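Local coordinates for DUF5618 domain-containing protein (Dyadobacter fermentans, PDB 3MFN) that is of unknown function but folds into a compact bundle of mostly long helices and assembles from two copies of the chain, at residues V35-K39 with I146-E150; L42-K46 with F139-E143; K55-Y60 with G130-V135; L81-F85 with W97-L102. All blocks are in the same frame, centred on the assembly; numbering follows the deposited sequence.

Contact 1: residues V35-K39 with I146-E150; sequences VIEAK and IDWVE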
loop_
_atom_site.group_PDB
_atom_site.type_symbol
_atom_site.label_atom_id
_atom_site.label_comp_id
_atom_site.label_asym_id
_atom_site.label_seq_id
_atom_site.Cartn_x
_atom_site.Cartn_y
_atom_site.Cartn_z
ATOM N N VAL A 35 -17.773 10.518 -15.594
ATOM C CA VAL A 35 -17.830 9.349 -14.695
ATOM C C VAL A 35 -17.639 8.012 -15.442
ATOM O O VAL A 35 -16.912 7.099 -14.989
ATOM C CB VAL A 35 -19.163 9.356 -13.917
ATOM C CG1 VAL A 35 -19.454 8.031 -13.288
ATOM C CG2 VAL A 35 -19.131 10.431 -12.860
ATOM N N ILE A 36 -18.262 7.903 -16.615
ATOM C CA ILE A 36 -18.133 6.702 -17.424
ATOM C C ILE A 36 -16.711 6.496 -17.911
ATOM O O ILE A 36 -16.171 5.389 -17.844
ATOM C CB ILE A 36 -19.096 6.767 -18.574
ATOM C CG1 ILE A 36 -20.505 6.444 -18.031
ATOM C CG2 ILE A 36 -18.699 5.811 -19.722
ATOM C CD1 ILE A 36 -21.108 7.484 -17.062
ATOM N N GLU A 37 -16.112 7.556 -18.417
ATOM C CA GLU A 37 -14.747 7.495 -18.907
ATOM C C GLU A 37 -13.746 7.098 -17.748
ATOM O O GLU A 37 -12.884 6.246 -17.969
ATOM C CB GLU A 37 -14.398 8.807 -19.621
ATOM C CG GLU A 37 -12.937 9.025 -20.008
ATOM C CD GLU A 37 -12.523 8.316 -21.317
ATOM O OE1 GLU A 37 -13.208 7.370 -21.746
ATOM O OE2 GLU A 37 -11.483 8.705 -21.895
ATOM N N ALA A 38 -13.947 7.638 -16.536
ATOM C CA ALA A 38 -13.200 7.253 -15.347
ATOM C C ALA A 38 -13.259 5.759 -15.107
ATOM O O ALA A 38 -12.221 5.121 -14.859
ATOM C CB ALA A 38 -13.691 8.017 -14.118
ATOM N N LYS A 39 -14.451 5.184 -15.236
ATOM C CA LYS A 39 -14.645 3.760 -15.038
ATOM C C LYS A 39 -14.015 2.968 -16.197
ATOM O O LYS A 39 -13.587 1.852 -15.956
ATOM C CB LYS A 39 -16.119 3.378 -14.927
ATOM C CG LYS A 39 -16.794 3.981 -13.738
ATOM C CD LYS A 39 -18.255 3.712 -13.752
ATOM C CE LYS A 39 -18.962 4.408 -12.588
ATOM N NZ LYS A 39 -20.404 4.227 -12.707
ATOM N N ILE A 146 -14.872 7.556 -7.459
ATOM C CA ILE A 146 -15.604 7.857 -8.698
ATOM C C ILE A 146 -17.103 7.946 -8.404
ATOM O O ILE A 146 -17.769 8.832 -8.930
ATOM C CB ILE A 146 -15.307 6.861 -9.799
ATOM C CG1 ILE A 146 -13.838 6.997 -10.205
ATOM C CG2 ILE A 146 -16.304 7.112 -10.952
ATOM C CD1 ILE A 146 -13.219 5.892 -11.036
ATOM N N ASP A 147 -17.625 7.071 -7.552
ATOM C CA ASP A 147 -19.045 7.112 -7.211
ATOM C C ASP A 147 -19.364 8.369 -6.429
ATOM O O ASP A 147 -20.428 8.954 -6.603
ATOM C CB ASP A 147 -19.463 5.922 -6.347
ATOM C CG ASP A 147 -19.418 4.597 -7.080
ATOM O OD1 ASP A 147 -19.238 4.520 -8.341
ATOM O OD2 ASP A 147 -19.566 3.587 -6.356
ATOM N N TRP A 148 -18.453 8.799 -5.565
ATOM C CA TRP A 148 -18.674 10.037 -4.820
ATOM C C TRP A 148 -18.863 11.220 -5.792
ATOM O O TRP A 148 -19.798 12.030 -5.654
ATOM C CB TRP A 148 -17.492 10.281 -3.873
ATOM C CG TRP A 148 -17.578 11.551 -3.118
ATOM C CD1 TRP A 148 -18.239 11.762 -1.942
ATOM C CD2 TRP A 148 -16.951 12.798 -3.450
ATOM N NE1 TRP A 148 -18.047 13.064 -1.515
ATOM C CE2 TRP A 148 -17.260 13.713 -2.420
ATOM C CE3 TRP A 148 -16.109 13.220 -4.493
ATOM C CZ2 TRP A 148 -16.822 15.038 -2.434
ATOM C CZ3 TRP A 148 -15.663 14.552 -4.500
ATOM C CH2 TRP A 148 -16.033 15.443 -3.473
ATOM N N VAL A 149 -17.993 11.314 -6.785
ATOM C CA VAL A 149 -18.114 12.315 -7.857
ATOM C C VAL A 149 -19.446 12.218 -8.582
ATOM O O VAL A 149 -20.198 13.201 -8.630
ATOM C CB VAL A 149 -16.950 12.208 -8.870
ATOM C CG1 VAL A 149 -17.213 13.038 -10.110
ATOM C CG2 VAL A 149 -15.606 12.642 -8.187
ATOM N N GLU A 150 -19.773 11.034 -9.113
ATOM C CA GLU A 150 -21.046 10.837 -9.811
ATOM C C GLU A 150 -22.185 11.397 -8.954
ATOM O O GLU A 150 -23.021 12.167 -9.410
ATOM C CB GLU A 150 -21.307 9.348 -10.087
ATOM C CG GLU A 150 -22.599 9.114 -10.923
ATOM C CD GLU A 150 -22.973 7.643 -11.148
ATOM O OE1 GLU A 150 -22.646 6.816 -10.293
ATOM O OE2 GLU A 150 -23.649 7.333 -12.174
#
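V35 and A38 meet I146 and E150 along an antiparallel helix pair, helices 34-52 and 132-153 of the mainly helical bundle. The two segments run 171° apart in direction, and their axes approach to 10.2 Å.

Apolar contact does most of the work, and I146 uses both of its branches. Its CG2 lies 4.0 Å from V35 CG1, the two side chains overlapping as they point from opposite helices, while CD1 reaches A38 CB at 3.8 Å. CG1 of I146 stands opposite the carbonyl carbon (chi1 -66°), which leaves CG2 on the V35 side and sends CD1 towards A38. V35 also lies across E150 at about a right angle: its CG2 presses on the backbone, 3.6 Å from E150 CA, and both methyls touch E150 CB. With an alanine in place of I146, V35 CG1 and A38 CB would probably be left facing a gap between the helices. A38 and V149 continue this apolar layer onto helix 63-85, where they touch A80 and L81.

The charged groups gather at the outer margin. K39 extends its chain fully, yet NZ remains 4.2 Å from E150 OE1 and 4.5 Å from D147 OD1, beyond salt-bridge range of either. Its positive charge is likely to ease the closeness of D147 to another carboxylate, that of E143 in its modelled conformer, by long-range attraction. The lysine chain itself takes part in the packing: K39 CE rests 4.1 Å from I146 CG2.

Contact 2: residues L42-K46 with F139-E143; sequences LNNAK and FQRAE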
loop_
_atom_site.group_PDB
_atom_site.type_symbol
_atom_site.label_atom_id
_atom_site.label_comp_id
_atom_site.label_asym_id
_atom_site.label_seq_id
_atom_site.Cartn_x
_atom_site.Cartn_y
_atom_site.Cartn_z
ATOM N N LEU A 42 -10.442 2.621 -15.102
ATOM C CA LEU A 42 -10.341 1.619 -14.037
ATOM C C LEU A 42 -10.454 0.204 -14.545
ATOM O O LEU A 42 -9.655 -0.659 -14.170
ATOM C CB LEU A 42 -11.373 1.884 -12.948
ATOM C CG LEU A 42 -11.286 1.129 -11.632
ATOM C CD1 LEU A 42 -9.887 1.213 -10.960
ATOM C CD2 LEU A 42 -12.394 1.657 -10.649
ATOM N N ASN A 43 -11.436 -0.053 -15.397
ATOM C CA ASN A 43 -11.610 -1.382 -15.954
ATOM C C ASN A 43 -10.554 -1.767 -16.927
ATOM O O ASN A 43 -10.133 -2.964 -16.975
ATOM C CB ASN A 43 -13.012 -1.530 -16.560
ATOM C CG ASN A 43 -14.091 -1.533 -15.450
ATOM O OD1 ASN A 43 -13.871 -2.146 -14.383
ATOM N ND2 ASN A 43 -15.205 -0.844 -15.670
ATOM N N ASN A 44 -10.055 -0.787 -17.677
ATOM C CA ASN A 44 -8.887 -1.066 -18.517
ATOM C C ASN A 44 -7.748 -1.525 -17.656
ATOM O O ASN A 44 -7.073 -2.463 -17.993
ATOM C CB ASN A 44 -8.421 0.162 -19.323
ATOM C CG ASN A 44 -9.237 0.416 -20.574
ATOM O OD1 ASN A 44 -8.887 1.301 -21.335
ATOM N ND2 ASN A 44 -10.289 -0.336 -20.804
ATOM N N ALA A 45 -7.513 -0.817 -16.550
ATOM C CA ALA A 45 -6.481 -1.170 -15.601
ATOM C C ALA A 45 -6.633 -2.602 -15.064
ATOM O O ALA A 45 -5.659 -3.349 -14.958
ATOM C CB ALA A 45 -6.415 -0.162 -14.418
ATOM N N LYS A 46 -7.849 -3.002 -14.722
ATOM C CA LYS A 46 -8.067 -4.392 -14.259
ATOM C C LYS A 46 -7.785 -5.378 -15.392
ATOM O O LYS A 46 -7.195 -6.448 -15.170
ATOM C CB LYS A 46 -9.500 -4.537 -13.771
ATOM C CG LYS A 46 -9.781 -3.724 -12.504
ATOM C CD LYS A 46 -11.259 -3.865 -12.097
ATOM C CE LYS A 46 -11.500 -3.201 -10.705
ATOM N NZ LYS A 46 -12.981 -3.057 -10.425
ATOM N N PHE A 139 -8.294 -0.584 -5.792
ATOM C CA PHE A 139 -9.353 -0.424 -6.787
ATOM C C PHE A 139 -10.728 -0.191 -6.201
ATOM O O PHE A 139 -11.463 0.604 -6.760
ATOM C CB PHE A 139 -9.394 -1.628 -7.727
ATOM C CG PHE A 139 -8.235 -1.717 -8.662
ATOM C CD1 PHE A 139 -7.349 -0.679 -8.831
ATOM C CD2 PHE A 139 -8.050 -2.831 -9.418
ATOM C CE1 PHE A 139 -6.323 -0.761 -9.775
ATOM C CE2 PHE A 139 -7.016 -2.902 -10.368
ATOM C CZ PHE A 139 -6.202 -1.860 -10.568
ATOM N N GLN A 140 -11.077 -0.817 -5.068
ATOM C CA GLN A 140 -12.338 -0.502 -4.378
ATOM C C GLN A 140 -12.353 0.951 -3.925
ATOM O O GLN A 140 -13.355 1.600 -4.037
ATOM C CB GLN A 140 -12.605 -1.415 -3.152
ATOM C CG GLN A 140 -12.981 -2.900 -3.499
ATOM C CD GLN A 140 -12.580 -3.921 -2.419
ATOM O OE1 GLN A 140 -12.221 -5.065 -2.732
ATOM N NE2 GLN A 140 -12.656 -3.522 -1.168
ATOM N N ARG A 141 -11.223 1.452 -3.409
ATOM C CA ARG A 141 -11.132 2.857 -2.928
ATOM C C ARG A 141 -11.344 3.828 -4.101
ATOM O O ARG A 141 -12.075 4.813 -3.977
ATOM C CB ARG A 141 -9.799 3.150 -2.270
ATOM C CG ARG A 141 -9.463 2.251 -1.107
ATOM C CD ARG A 141 -10.278 2.518 0.106
ATOM N NE ARG A 141 -9.849 1.593 1.148
ATOM C CZ ARG A 141 -10.448 0.436 1.419
ATOM N NH1 ARG A 141 -11.485 0.014 0.697
ATOM N NH2 ARG A 141 -9.987 -0.328 2.386
ATOM N N ALA A 142 -10.761 3.492 -5.239
ATOM C CA ALA A 142 -10.889 4.235 -6.499
ATOM C C ALA A 142 -12.349 4.280 -6.958
ATOM O O ALA A 142 -12.819 5.335 -7.295
ATOM C CB ALA A 142 -10.055 3.606 -7.560
ATOM N N GLU A 143 -13.080 3.160 -6.955
ATOM C CA GLU A 143 -14.485 3.191 -7.325
ATOM C C GLU A 143 -15.306 4.010 -6.327
ATOM O O GLU A 143 -16.276 4.643 -6.685
ATOM C CB GLU A 143 -15.056 1.769 -7.450
ATOM C CG GLU A 143 -16.499 1.721 -7.912
ATOM C CD GLU A 143 -16.661 1.872 -9.445
ATOM O OE1 GLU A 143 -15.646 1.905 -10.185
ATOM O OE2 GLU A 143 -17.824 1.887 -9.914
#
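The ring of F139 takes up L42, A45 and K46 from one side of its plane, between helices 34-52 and 132-153, which run antiparallel here at 167°. The tightly enclosed part lies inward. L42 CD1 makes an off-centre CH-pi contact, 4.3 Å from the centroid of the F139 ring and 28° off its normal, and also meets A142 CB at 4.2 Å. With CG anti to its backbone N (chi1 -169°), L42 carries this methyl across to the ring. A45 CB lies near F139 CZ, and A73 of helix 63-85 and L120 of helix 107-126 close in on the same phenylalanine. A serine at F139 would remove the ring, and L42 CD1 and A45 CB would probably lose their shared apolar partner in the core.

The solvent side is carried by K46, whose extended chain still lies close to the ring, CG 3.6 Å from F139 CE2 and CE 3.7 Å from F139 CD2, while its ammonium continues across towards helix 132-153. The charged ends are loose: K46 NZ to E143 OE1 is 5.6 Å in one of two E143 conformers. Cohesion here therefore rests on apolar surface, including the lysine methylenes, rather than on directional polar bonds.

Contact 3: residues K55-Y60 with G130-V135; sequences KEDGFY and GDAEVV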
loop_
_atom_site.group_PDB
_atom_site.type_symbol
_atom_site.label_atom_id
_atom_site.label_comp_id
_atom_site.label_asym_id
_atom_site.label_seq_id
_atom_site.Cartn_x
_atom_site.Cartn_y
_atom_site.Cartn_z
ATOM N N LYS A 55 -0.101 -12.683 -12.873
ATOM C CA LYS A 55 -0.376 -13.007 -11.482
ATOM C C LYS A 55 0.018 -14.435 -11.098
ATOM O O LYS A 55 -0.170 -15.376 -11.868
ATOM C CB LYS A 55 -1.826 -12.783 -11.126
ATOM C CG LYS A 55 -2.067 -12.736 -9.589
ATOM C CD LYS A 55 -3.375 -13.368 -9.235
ATOM C CE LYS A 55 -4.479 -12.346 -9.264
ATOM N NZ LYS A 55 -5.760 -13.065 -9.236
ATOM N N GLU A 56 0.634 -14.558 -9.922
ATOM C CA GLU A 56 1.176 -15.838 -9.482
ATOM C C GLU A 56 1.256 -15.820 -7.970
ATOM O O GLU A 56 1.727 -14.845 -7.401
ATOM C CB GLU A 56 2.565 -15.950 -10.061
ATOM C CG GLU A 56 3.063 -17.285 -10.252
ATOM C CD GLU A 56 4.457 -17.273 -10.848
ATOM O OE1 GLU A 56 4.600 -16.704 -11.962
ATOM O OE2 GLU A 56 5.381 -17.847 -10.221
ATOM N N ASP A 57 0.754 -16.857 -7.313
ATOM C CA ASP A 57 0.805 -16.901 -5.851
ATOM C C ASP A 57 0.246 -15.590 -5.219
ATOM O O ASP A 57 0.654 -15.206 -4.146
ATOM C CB ASP A 57 2.257 -17.023 -5.352
ATOM C CG ASP A 57 2.992 -18.274 -5.832
ATOM O OD1 ASP A 57 2.409 -19.393 -5.866
ATOM O OD2 ASP A 57 4.220 -18.108 -6.098
ATOM N N GLY A 58 -0.674 -14.905 -5.875
ATOM C CA GLY A 58 -1.245 -13.681 -5.350
ATOM C C GLY A 58 -0.412 -12.407 -5.626
ATOM O O GLY A 58 -0.754 -11.358 -5.110
ATOM N N PHE A 59 0.673 -12.503 -6.396
ATOM C CA PHE A 59 1.427 -11.319 -6.797
ATOM C C PHE A 59 1.568 -11.214 -8.300
ATOM O O PHE A 59 1.844 -12.209 -8.970
ATOM C CB PHE A 59 2.792 -11.334 -6.140
ATOM C CG PHE A 59 2.694 -11.374 -4.656
ATOM C CD1 PHE A 59 2.546 -10.212 -3.927
ATOM C CD2 PHE A 59 2.679 -12.565 -3.994
ATOM C CE1 PHE A 59 2.413 -10.264 -2.544
ATOM C CE2 PHE A 59 2.546 -12.599 -2.616
ATOM C CZ PHE A 59 2.392 -11.429 -1.919
ATOM N N TYR A 60 1.325 -10.016 -8.820
ATOM C CA TYR A 60 1.525 -9.698 -10.240
ATOM C C TYR A 60 3.009 -9.661 -10.462
ATOM O O TYR A 60 3.689 -8.988 -9.737
ATOM C CB TYR A 60 0.855 -8.371 -10.584
ATOM C CG TYR A 60 -0.649 -8.437 -10.499
ATOM C CD1 TYR A 60 -1.382 -9.225 -11.344
ATOM C CD2 TYR A 60 -1.335 -7.764 -9.528
ATOM C CE1 TYR A 60 -2.764 -9.305 -11.234
ATOM C CE2 TYR A 60 -2.669 -7.862 -9.418
ATOM C CZ TYR A 60 -3.389 -8.618 -10.260
ATOM O OH TYR A 60 -4.783 -8.666 -10.143
ATOM N N GLY A 130 2.696 -5.275 -7.071
ATOM C CA GLY A 130 1.291 -5.651 -7.206
ATOM C C GLY A 130 0.887 -6.824 -6.353
ATOM O O GLY A 130 0.917 -7.965 -6.807
ATOM N N ASP A 131 0.497 -6.541 -5.123
ATOM C CA ASP A 131 -0.014 -7.543 -4.196
ATOM C C ASP A 131 -1.491 -7.588 -4.466
ATOM O O ASP A 131 -2.191 -6.639 -4.138
ATOM C CB ASP A 131 0.376 -7.078 -2.759
ATOM C CG ASP A 131 -0.160 -7.979 -1.656
ATOM O OD1 ASP A 131 -1.295 -8.495 -1.796
ATOM O OD2 ASP A 131 0.508 -8.055 -0.585
ATOM N N ALA A 132 -1.966 -8.687 -5.097
ATOM C CA ALA A 132 -3.272 -8.671 -5.734
ATOM C C ALA A 132 -4.372 -8.340 -4.764
ATOM O O ALA A 132 -5.273 -7.604 -5.088
ATOM C CB ALA A 132 -3.559 -10.016 -6.478
ATOM N N GLU A 133 -4.311 -8.859 -3.545
ATOM C CA GLU A 133 -5.315 -8.553 -2.505
ATOM C C GLU A 133 -5.285 -7.073 -2.179
ATOM O O GLU A 133 -6.296 -6.435 -1.976
ATOM C CB GLU A 133 -5.040 -9.311 -1.175
ATOM C CG GLU A 133 -5.816 -10.604 -0.859
ATOM C CD GLU A 133 -5.700 -11.029 0.656
ATOM O OE1 GLU A 133 -6.730 -11.020 1.398
ATOM O OE2 GLU A 133 -4.570 -11.326 1.107
ATOM N N VAL A 134 -4.091 -6.537 -2.025
ATOM C CA VAL A 134 -3.967 -5.092 -1.729
ATOM C C VAL A 134 -4.446 -4.246 -2.950
ATOM O O VAL A 134 -5.192 -3.286 -2.807
ATOM C CB VAL A 134 -2.535 -4.741 -1.376
ATOM C CG1 VAL A 134 -2.377 -3.216 -1.096
ATOM C CG2 VAL A 134 -2.096 -5.538 -0.171
ATOM N N VAL A 135 -4.031 -4.631 -4.145
ATOM C CA VAL A 135 -4.494 -3.971 -5.384
ATOM C C VAL A 135 -6.025 -3.901 -5.445
ATOM O O VAL A 135 -6.605 -2.839 -5.712
ATOM C CB VAL A 135 -3.933 -4.685 -6.653
ATOM C CG1 VAL A 135 -4.636 -4.143 -7.968
ATOM C CG2 VAL A 135 -2.339 -4.558 -6.760
HETATM O O HOH W 1 -2.298 -11.124 -2.942
HETATM O O HOH W 2 4.253 -7.474 -7.420
HETATM O O HOH W 3 -5.972 -7.485 -8.193
#
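G58 O and Y60 N are the polar atoms through which residues 55-60 grip residues 130-135. A132 N donates to G58 O at 2.9 Å, nearly straight at 166°, and Y60 N donates to G130 O, also at 2.9 Å, in the carbonyl plane. G58 O has a second donor, a water that gives its other proton to D131 OD1 and accepts from E133 N. G130 O likewise takes a CA-H contact from F59. Another water bridges the backbones, accepting from G130 N and donating to Y60 O. A third lies 2.6 Å from Y60 OH and donates to A132 O.

Residues 55-60 form a small, weakly bonded beta-hairpin with a type I' turn from E56 to F59, closed by reciprocal bonds between E56 and F59; F59 also forms a single beta bridge to D131. At the backbone angles of G58 any side chain would collide with the carbonyl oxygen of D57. D131 is the N-cap of helix 132-153: its OD1 accepts a weak bond from V134 N at 3.4 Å. Its OD2 has stronger partners in the second subunit, a salt bridge from R141 and a hydrogen bond with S115. F59 runs alongside this carboxylate, CE1 3.5 Å from D131 OD2, the two planes 68° apart. Y60 CE2 packs 3.8 Å from A132 CB, which also receives K55 CE at 3.7 Å.

Contact 4: residues L81-F85 with W97-L102; sequences LDHYF and WYKSNL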
loop_
_atom_site.group_PDB
_atom_site.type_symbol
_atom_site.label_atom_id
_atom_site.label_comp_id
_atom_site.label_asym_id
_atom_site.label_seq_id
_atom_site.Cartn_x
_atom_site.Cartn_y
_atom_site.Cartn_z
ATOM N N LEU A 81 -12.188 13.444 -10.838
ATOM C CA LEU A 81 -11.937 14.620 -10.002
ATOM C C LEU A 81 -11.762 15.930 -10.779
ATOM O O LEU A 81 -12.286 16.974 -10.365
ATOM C CB LEU A 81 -10.776 14.396 -9.021
ATOM C CG LEU A 81 -10.993 13.265 -7.970
ATOM C CD1 LEU A 81 -9.762 13.013 -7.131
ATOM C CD2 LEU A 81 -12.190 13.562 -7.041
ATOM N N ASP A 82 -11.059 15.878 -11.901
ATOM C CA ASP A 82 -10.787 17.063 -12.707
ATOM C C ASP A 82 -12.077 17.599 -13.268
ATOM O O ASP A 82 -12.254 18.826 -13.391
ATOM C CB ASP A 82 -9.853 16.735 -13.874
ATOM C CG ASP A 82 -8.425 16.546 -13.424
ATOM O OD1 ASP A 82 -8.116 17.053 -12.349
ATOM O OD2 ASP A 82 -7.619 15.888 -14.121
ATOM N N HIS A 83 -12.973 16.680 -13.620
ATOM C CA HIS A 83 -14.244 17.077 -14.159
ATOM C C HIS A 83 -15.116 17.706 -13.085
ATOM O O HIS A 83 -15.803 18.635 -13.356
ATOM C CB HIS A 83 -15.018 15.948 -14.863
ATOM C CG HIS A 83 -16.285 16.437 -15.508
ATOM N ND1 HIS A 83 -16.343 16.847 -16.824
ATOM C CD2 HIS A 83 -17.529 16.620 -15.005
ATOM C CE1 HIS A 83 -17.565 17.262 -17.104
ATOM N NE2 HIS A 83 -18.309 17.122 -16.021
ATOM N N TYR A 84 -15.048 17.229 -11.844
ATOM C CA TYR A 84 -15.874 17.797 -10.768
ATOM C C TYR A 84 -15.350 19.163 -10.251
ATOM O O TYR A 84 -16.127 20.100 -10.011
ATOM C CB TYR A 84 -15.963 16.796 -9.611
ATOM C CG TYR A 84 -16.809 17.248 -8.434
ATOM C CD1 TYR A 84 -18.114 17.639 -8.617
ATOM C CD2 TYR A 84 -16.311 17.247 -7.138
ATOM C CE1 TYR A 84 -18.927 18.075 -7.515
ATOM C CE2 TYR A 84 -17.106 17.670 -6.038
ATOM C CZ TYR A 84 -18.406 18.083 -6.245
ATOM O OH TYR A 84 -19.188 18.494 -5.194
ATOM N N PHE A 85 -14.033 19.252 -10.035
ATOM C CA PHE A 85 -13.423 20.420 -9.385
ATOM C C PHE A 85 -12.997 21.490 -10.406
ATOM O O PHE A 85 -12.735 22.656 -10.063
ATOM C CB PHE A 85 -12.203 19.988 -8.554
ATOM C CG PHE A 85 -12.547 19.224 -7.290
ATOM C CD1 PHE A 85 -13.429 19.733 -6.368
ATOM C CD2 PHE A 85 -11.929 18.039 -7.007
ATOM C CE1 PHE A 85 -13.709 19.049 -5.214
ATOM C CE2 PHE A 85 -12.193 17.372 -5.869
ATOM C CZ PHE A 85 -13.100 17.860 -4.980
ATOM N N TRP A 97 -3.239 19.634 -4.777
ATOM C CA TRP A 97 -4.420 20.261 -5.289
ATOM C C TRP A 97 -5.646 19.378 -5.055
ATOM O O TRP A 97 -6.703 19.865 -4.624
ATOM C CB TRP A 97 -4.240 20.591 -6.749
ATOM C CG TRP A 97 -5.299 21.427 -7.261
ATOM C CD1 TRP A 97 -5.424 22.807 -7.105
ATOM C CD2 TRP A 97 -6.442 21.003 -7.973
ATOM N NE1 TRP A 97 -6.556 23.235 -7.687
ATOM C CE2 TRP A 97 -7.210 22.158 -8.237
ATOM C CE3 TRP A 97 -6.911 19.754 -8.408
ATOM C CZ2 TRP A 97 -8.398 22.118 -8.958
ATOM C CZ3 TRP A 97 -8.106 19.713 -9.094
ATOM C CH2 TRP A 97 -8.843 20.903 -9.355
ATOM N N TYR A 98 -5.538 18.081 -5.270
ATOM C CA TYR A 98 -6.712 17.200 -5.064
ATOM C C TYR A 98 -7.020 17.105 -3.593
ATOM O O TYR A 98 -8.191 17.181 -3.194
ATOM C CB TYR A 98 -6.508 15.797 -5.673
ATOM C CG TYR A 98 -6.312 15.890 -7.167
ATOM C CD1 TYR A 98 -7.383 15.964 -7.989
ATOM C CD2 TYR A 98 -5.069 15.957 -7.723
ATOM C CE1 TYR A 98 -7.235 16.069 -9.336
ATOM C CE2 TYR A 98 -4.907 16.074 -9.081
ATOM C CZ TYR A 98 -5.995 16.109 -9.877
ATOM O OH TYR A 98 -5.908 16.247 -11.259
ATOM N N LYS A 99 -5.994 17.013 -2.767
ATOM C CA LYS A 99 -6.245 16.876 -1.293
ATOM C C LYS A 99 -6.913 18.116 -0.671
ATOM O O LYS A 99 -7.841 18.021 0.162
ATOM C CB LYS A 99 -4.926 16.595 -0.577
ATOM C CG LYS A 99 -4.372 15.145 -0.885
ATOM C CD LYS A 99 -2.899 14.930 -0.444
ATOM C CE LYS A 99 -2.690 15.067 1.051
ATOM N NZ LYS A 99 -1.247 15.190 1.491
ATOM N N SER A 100 -6.429 19.290 -1.036
ATOM C CA SER A 100 -6.971 20.495 -0.409
ATOM C C SER A 100 -8.415 20.706 -0.919
ATOM O O SER A 100 -9.289 21.060 -0.128
ATOM C CB SER A 100 -6.027 21.687 -0.615
ATOM O OG SER A 100 -6.213 22.289 -1.871
ATOM N N ASN A 101 -8.705 20.356 -2.191
ATOM C CA ASN A 101 -10.093 20.386 -2.681
ATOM C C ASN A 101 -11.003 19.379 -1.949
ATOM O O ASN A 101 -12.157 19.679 -1.636
ATOM C CB ASN A 101 -10.194 20.227 -4.224
ATOM C CG ASN A 101 -10.078 21.547 -4.962
ATOM O OD1 ASN A 101 -10.894 22.431 -4.775
ATOM N ND2 ASN A 101 -9.074 21.697 -5.770
ATOM N N LEU A 102 -10.472 18.205 -1.622
ATOM C CA LEU A 102 -11.248 17.206 -0.928
ATOM C C LEU A 102 -11.356 17.487 0.569
ATOM O O LEU A 102 -12.308 17.060 1.207
ATOM C CB LEU A 102 -10.666 15.810 -1.154
ATOM C CG LEU A 102 -10.795 15.218 -2.572
ATOM C CD1 LEU A 102 -9.858 14.029 -2.728
ATOM C CD2 LEU A 102 -12.276 14.847 -2.841
#
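Consecutive helices 63-85 and 95-103 cross, at 51° between residues 81-85 and 97-102, where L81, D82 and F85 meet W97, Y98, N101 and L102. One strong polar bond ties them: Y98 OH donates to D82 OD1 at 2.6 Å, using the carboxylate's syn lone pair, and K93 adds a salt bridge to the same oxygen. An acetate ion, probably from the crystallisation liquor, lies about 3 Å from the Y98 side chain.

L81 CB touches Y98 CD1; most remaining packing is around F85. N101 CB sits over the centre of the F85 ring, 3.6 Å from its centroid, and the N101 amide stacks 21° from the ring plane; Y84 CD2 covers the other face nearer its rim. L102 CD2 comes to the edge, 3.8 Å from F85 CZ, and W97 CH2 lies 3.6 Å from F85 CB. The N101 amide is held by ND2, which sits above the centre of the W97 ring and donates to W97 O at 3.2 Å. That carbonyl also accepts from N101 N on its opposite face.

Inward, L81 reaches I145 and V149 of helix 132-153, while L102 touches W148 of that helix and F113 of helix 107-126, fitting the short helix 95-103 against the bundle.

How the contacts relate
Contacts 1 and 2 are successive sections of one antiparallel pairing, helix 34-52 against helix 132-153, with centres 11 Å apart and K39 CE touching E143 OE2 at 3.8 Å in the modelled conformer. Contact 3 lies beyond contact 2, about 15 Å between centres, at the start of helix 132-153. Contact 4 joins the opposite end: its centre is 13 Å from that of contact 1, and W148 and V149 pack on Y84, L81 and L102 between them. The centres of contacts 3 and 4 are about 30 Å apart, on opposite sides of the chain's centre. The second subunit meets contacts 2 and 3, whose R141 and D131 pair across the dimer; the acetate lies beside contact 4.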